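Local coordinates for protein spaetzle C-106 (Drosophila melanogaster, PDB 4LXR) that acts, as a disulfide-linked homodimer, as the cytokine ligand that binds and activates the Toll receptor in embryonic dorsal-ventral patterning and antifungal immunity, at residues Glu6-Cys10 against Pro53-Ala57; Ile42-Cys47 against Ile95-Cys99. All coordinates share one frame; numbering follows the deposited sequence.

Along the chain the four segments alternate: Glu6-Cys10 comes first, then Ile42-Cys47, Pro53-Ala57 and Ile95-Cys99, so each contact ties an early part of the chain to a later one and the two ties interlock. Their centres lie about 17 Å apart on opposite sides of the chain's centre. Contact 2 joins strand 43-47 to strand 95-102, one from each of the two antiparallel two-stranded sheets, whereas contact 1 sets strand 5-7 and the residues after it against the loop that follows strand 43-47. They meet in the cystine-knot core, where Cys10 CB lies 3.6 Å from Cys99 SG. Both reach the second subunit, and Arg7 and Asp55 also engage charged residues of Toll.

Contact 1 of 2, residues Glu6-Cys10 against Pro53-Ala57; sequences ERFLC and PCDFA
Arg7 lays one face of its guanidinium over the rim of the Phe56 ring, with Phe56 CZ 3.7 Å above the centre of that plane. The two planes are almost perpendicular (87°), so the ring presents its edge to the cation and this is not a flat stack. The arginine chain gets there by curling, bent at chi2 and again at chi3, and lower down Arg7 CB also touches Phe56 CE2 at 3.8 Å. Next along the same ring edge comes Phe8 O, in the ring plane and 3.9 Å from Phe56 CE2.

The backbones are joined by a nearly straight hydrogen bond, in which Asp55 N-H donates to an in-plane lone pair of Leu9 O (N to O 2.8 Å). A CA-H of Cys54 leans on the same oxygen, and Leu9 CG packs 3.5 Å from Asp55 O. Asp55 turns its carboxylate back on its own loop: Asp55 OD1 accepts Phe56 N-H on its anti side, 33° out of plane, and Asp55 CG lies over one face of the Phe56 ring, offset toward its rim.

These polar ends also serve the receptor. Arg7 NH2 forms a salt bridge with Glu153 of Toll, and Asp55 OD1 forms one with Arg155 of Toll, so the intramolecular contacts probably help to fix both groups for binding. At the inner end Cys10 SG and Cys54 SG approach to 4.1 Å without bonding, being linked instead to Cys68 and Cys101. With Cys47-Cys99 these bridges match the cystine-knot cytokine pattern, in which one, probably Cys10-Cys68, threads the ring closed by the others.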
loop_
_atom_site.group_PDB
_atom_site.type_symbol
_atom_site.label_atom_id
_atom_site.label_comp_id
_atom_site.label_asym_id
_atom_site.label_seq_id
_atom_site.Cartn_x
_atom_site.Cartn_y
_atom_site.Cartn_z
ATOM N N GLU C 6 4.878 26.051 13.532
ATOM C CA GLU C 6 5.084 24.798 12.819
ATOM C C GLU C 6 6.308 24.931 11.938
ATOM O O GLU C 6 6.484 25.929 11.258
ATOM C CB GLU C 6 3.875 24.478 11.948
ATOM C CG GLU C 6 2.618 24.231 12.719
ATOM C CD GLU C 6 1.499 23.738 11.821
ATOM O OE1 GLU C 6 1.520 24.075 10.617
ATOM O OE2 GLU C 6 0.614 23.006 12.315
ATOM N N ARG C 7 7.167 23.930 11.960
ATOM C CA ARG C 7 8.327 23.956 11.101
ATOM C C ARG C 7 8.144 22.880 10.032
ATOM O O ARG C 7 7.565 21.835 10.289
ATOM C CB ARG C 7 9.594 23.693 11.910
ATOM C CG ARG C 7 9.802 24.650 13.068
ATOM C CD ARG C 7 9.947 26.114 12.611
ATOM N NE ARG C 7 11.197 26.373 11.900
ATOM C CZ ARG C 7 12.370 26.590 12.506
ATOM N NH1 ARG C 7 13.459 26.826 11.791
ATOM N NH2 ARG C 7 12.455 26.548 13.832
ATOM N N PHE C 8 8.653 23.141 8.839
ATOM C CA PHE C 8 8.607 22.173 7.775
ATOM C C PHE C 8 10.009 21.849 7.293
ATOM O O PHE C 8 10.919 22.668 7.407
ATOM C CB PHE C 8 7.756 22.724 6.639
ATOM C CG PHE C 8 6.325 22.901 7.014
ATOM C CD1 PHE C 8 5.475 21.804 7.061
ATOM C CD2 PHE C 8 5.832 24.150 7.357
ATOM C CE1 PHE C 8 4.149 21.955 7.414
ATOM C CE2 PHE C 8 4.508 24.306 7.717
ATOM C CZ PHE C 8 3.666 23.211 7.748
ATOM N N LEU C 9 10.173 20.652 6.746
ATOM C CA LEU C 9 11.482 20.185 6.282
ATOM C C LEU C 9 11.997 20.958 5.085
ATOM O O LEU C 9 13.210 21.020 4.841
ATOM C CB LEU C 9 11.447 18.691 5.968
ATOM C CG LEU C 9 11.616 17.853 7.238
ATOM C CD1 LEU C 9 10.403 17.943 8.136
ATOM C CD2 LEU C 9 11.927 16.414 6.892
ATOM N N CYS C 10 11.084 21.569 4.344
ATOM C CA CYS C 10 11.477 22.307 3.155
ATOM C C CYS C 10 10.959 23.726 3.151
ATOM O O CYS C 10 9.820 23.990 3.523
ATOM C CB CYS C 10 11.013 21.568 1.903
ATOM S SG CYS C 10 11.792 19.943 1.730
ATOM N N PRO C 53 18.921 20.170 0.245
ATOM C CA PRO C 53 18.754 19.155 1.291
ATOM C C PRO C 53 17.697 19.619 2.285
ATOM O O PRO C 53 17.510 20.822 2.452
ATOM C CB PRO C 53 20.137 19.101 1.954
ATOM C CG PRO C 53 20.795 20.405 1.591
ATOM C CD PRO C 53 20.280 20.739 0.225
ATOM N N CYS C 54 17.001 18.682 2.911
ATOM C CA CYS C 54 15.932 19.034 3.838
ATOM C C CYS C 54 16.508 19.501 5.180
ATOM O O CYS C 54 17.620 19.124 5.556
ATOM C CB CYS C 54 14.984 17.833 4.046
ATOM S SG CYS C 54 14.433 16.968 2.521
ATOM N N ASP C 55 15.745 20.313 5.905
ATOM C CA ASP C 55 16.147 20.760 7.236
ATOM C C ASP C 55 15.695 19.672 8.212
ATOM O O ASP C 55 14.928 18.797 7.828
ATOM C CB ASP C 55 15.478 22.103 7.556
ATOM C CG ASP C 55 16.181 22.875 8.683
ATOM O OD1 ASP C 55 17.064 22.313 9.386
ATOM O OD2 ASP C 55 15.822 24.060 8.873
ATOM N N PHE C 56 16.180 19.707 9.453
ATOM C CA PHE C 56 15.768 18.741 10.483
ATOM C C PHE C 56 15.938 17.297 10.037
ATOM O O PHE C 56 15.217 16.405 10.477
ATOM C CB PHE C 56 14.321 19.003 10.919
ATOM C CG PHE C 56 14.059 20.448 11.240
ATOM C CD1 PHE C 56 14.644 21.037 12.358
ATOM C CD2 PHE C 56 13.270 21.227 10.408
ATOM C CE1 PHE C 56 14.440 22.366 12.645
ATOM C CE2 PHE C 56 13.060 22.555 10.689
ATOM C CZ PHE C 56 13.642 23.132 11.814
ATOM N N ALA C 57 16.914 17.064 9.177
ATOM C CA ALA C 57 17.057 15.743 8.563
ATOM C C ALA C 57 18.442 15.150 8.803
ATOM O O ALA C 57 18.952 14.424 7.962
ATOM C CB ALA C 57 16.758 15.824 7.067
#

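Contact 2 of 2, residues Ile42-Cys47 against Ile95-Cys99; sequences IQIEEC and IPSCC
With CG anti to the backbone N (chi1 -176°) and the chain extended beyond it, Glu45 reaches along the neighbouring strand past Cys98, while Cys99, its SG likewise anti to N (chi1 -169°), turns its sulfur toward Cys47. Glu45 OE1 accepts the N-H of Cys99 in a long bond (N to OE1 3.3 Å) on the anti side of the carboxylate, tilted out of its plane, and also lies 3.4 Å from Cys98 CB. The carboxylate has stronger partners beyond the two strands: OE1 forms a salt bridge with Lys100 of the second subunit and OE2 one with Arg14. Bridging these cations probably stabilises its negative charge.

The strand axes cross at 56°, closing toward the C-terminal ends, and their backbones meet in one direct hydrogen bond, Glu45 N to Pro96 O at 3.1 Å, whose donor stands well above the carbonyl plane rather than on a lone pair. Beyond that point the Cys47-Cys99 disulfide clamps them together. It is one of the three intrachain bridges of this cystine-knot domain, and next to it Cys98 bonds to Cys98 of the second subunit, linking the homodimer.

Pro96 presses CB to within 3.3 Å of Glu45 O, and the side chain of Glu46 lies alongside the ring, pointing the same way, with Glu46 CG 3.8 Å from Pro96 CB. Toward the N-terminal ends of the two segments the packing is aliphatic. Ile95 CG2 meets Ile44 CG2 at 3.6 Å, the two side chains crossing at roughly a right angle, and Ile42 CD1, just before the strand begins, touches Ile95 CG2.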
loop_
_atom_site.group_PDB
_atom_site.type_symbol
_atom_site.label_atom_id
_atom_site.label_comp_id
_atom_site.label_asym_id
_atom_site.label_seq_id
_atom_site.Cartn_x
_atom_site.Cartn_y
_atom_site.Cartn_z
ATOM N N ILE C 42 -5.105 32.098 -8.714
ATOM C CA ILE C 42 -4.622 30.760 -8.380
ATOM C C ILE C 42 -3.404 30.831 -7.457
ATOM O O ILE C 42 -2.430 31.524 -7.756
ATOM C CB ILE C 42 -4.257 29.979 -9.662
ATOM C CG1 ILE C 42 -3.393 28.754 -9.342
ATOM C CG2 ILE C 42 -3.540 30.894 -10.648
ATOM C CD1 ILE C 42 -4.133 27.630 -8.639
ATOM N N GLN C 43 -3.453 30.124 -6.331
ATOM C CA GLN C 43 -2.308 30.115 -5.439
ATOM C C GLN C 43 -1.445 28.870 -5.609
ATOM O O GLN C 43 -1.940 27.761 -5.824
ATOM C CB GLN C 43 -2.717 30.320 -3.979
ATOM C CG GLN C 43 -3.230 29.094 -3.263
ATOM C CD GLN C 43 -3.367 29.329 -1.769
ATOM O OE1 GLN C 43 -2.675 30.179 -1.192
ATOM N NE2 GLN C 43 -4.275 28.588 -1.136
ATOM N N ILE C 44 -0.137 29.075 -5.527
ATOM C CA ILE C 44 0.814 28.012 -5.768
ATOM C C ILE C 44 1.810 27.952 -4.626
ATOM O O ILE C 44 1.981 28.925 -3.895
ATOM C CB ILE C 44 1.575 28.246 -7.083
ATOM C CG1 ILE C 44 2.497 29.463 -6.956
ATOM C CG2 ILE C 44 0.601 28.433 -8.223
ATOM C CD1 ILE C 44 3.240 29.803 -8.230
ATOM N N GLU C 45 2.447 26.799 -4.459
ATOM C CA GLU C 45 3.561 26.681 -3.531
ATOM C C GLU C 45 4.772 26.119 -4.251
ATOM O O GLU C 45 4.692 25.049 -4.860
ATOM C CB GLU C 45 3.197 25.795 -2.340
ATOM C CG GLU C 45 4.308 25.713 -1.285
ATOM C CD GLU C 45 3.859 25.004 -0.026
ATOM O OE1 GLU C 45 4.482 23.981 0.356
ATOM O OE2 GLU C 45 2.869 25.478 0.571
ATOM N N GLU C 46 5.885 26.845 -4.194
ATOM C CA GLU C 46 7.116 26.431 -4.869
ATOM C C GLU C 46 8.243 26.260 -3.880
ATOM O O GLU C 46 8.336 27.025 -2.929
ATOM C CB GLU C 46 7.555 27.470 -5.898
ATOM C CG GLU C 46 6.733 27.501 -7.160
ATOM C CD GLU C 46 7.277 28.488 -8.168
ATOM O OE1 GLU C 46 7.562 29.638 -7.771
ATOM O OE2 GLU C 46 7.424 28.111 -9.354
ATOM N N CYS C 47 9.098 25.266 -4.110
ATOM C CA CYS C 47 10.294 25.097 -3.301
ATOM C C CYS C 47 11.155 26.363 -3.407
ATOM O O CYS C 47 11.336 26.901 -4.500
ATOM C CB CYS C 47 11.096 23.871 -3.749
ATOM S SG CYS C 47 10.251 22.268 -3.529
ATOM N N ILE C 95 0.298 22.636 -11.755
ATOM C CA ILE C 95 0.427 23.745 -10.812
ATOM C C ILE C 95 1.300 23.308 -9.633
ATOM O O ILE C 95 0.984 22.323 -8.973
ATOM C CB ILE C 95 -0.962 24.173 -10.268
ATOM C CG1 ILE C 95 -1.883 24.612 -11.407
ATOM C CG2 ILE C 95 -0.830 25.287 -9.251
ATOM C CD1 ILE C 95 -1.452 25.895 -12.087
ATOM N N PRO C 96 2.410 24.027 -9.374
ATOM C CA PRO C 96 3.213 23.733 -8.175
ATOM C C PRO C 96 2.313 23.831 -6.951
ATOM O O PRO C 96 1.669 24.867 -6.774
ATOM C CB PRO C 96 4.254 24.854 -8.167
ATOM C CG PRO C 96 4.339 25.304 -9.586
ATOM C CD PRO C 96 2.954 25.159 -10.143
ATOM N N SER C 97 2.235 22.769 -6.150
ATOM C CA SER C 97 1.217 22.688 -5.108
ATOM C C SER C 97 1.789 22.594 -3.697
ATOM O O SER C 97 1.104 22.935 -2.733
ATOM C CB SER C 97 0.256 21.524 -5.370
ATOM O OG SER C 97 0.970 20.313 -5.534
ATOM N N CYS C 98 3.027 22.111 -3.593
ATOM C CA CYS C 98 3.786 22.118 -2.342
ATOM C C CYS C 98 5.201 21.573 -2.528
ATOM O O CYS C 98 5.526 21.002 -3.572
ATOM C CB CYS C 98 3.073 21.340 -1.222
ATOM S SG CYS C 98 2.977 19.565 -1.453
ATOM N N CYS C 99 6.019 21.749 -1.491
ATOM C CA CYS C 99 7.408 21.315 -1.479
ATOM C C CYS C 99 7.580 20.302 -0.364
ATOM O O CYS C 99 7.249 20.568 0.787
ATOM C CB CYS C 99 8.319 22.515 -1.217
ATOM S SG CYS C 99 10.084 22.230 -1.483
#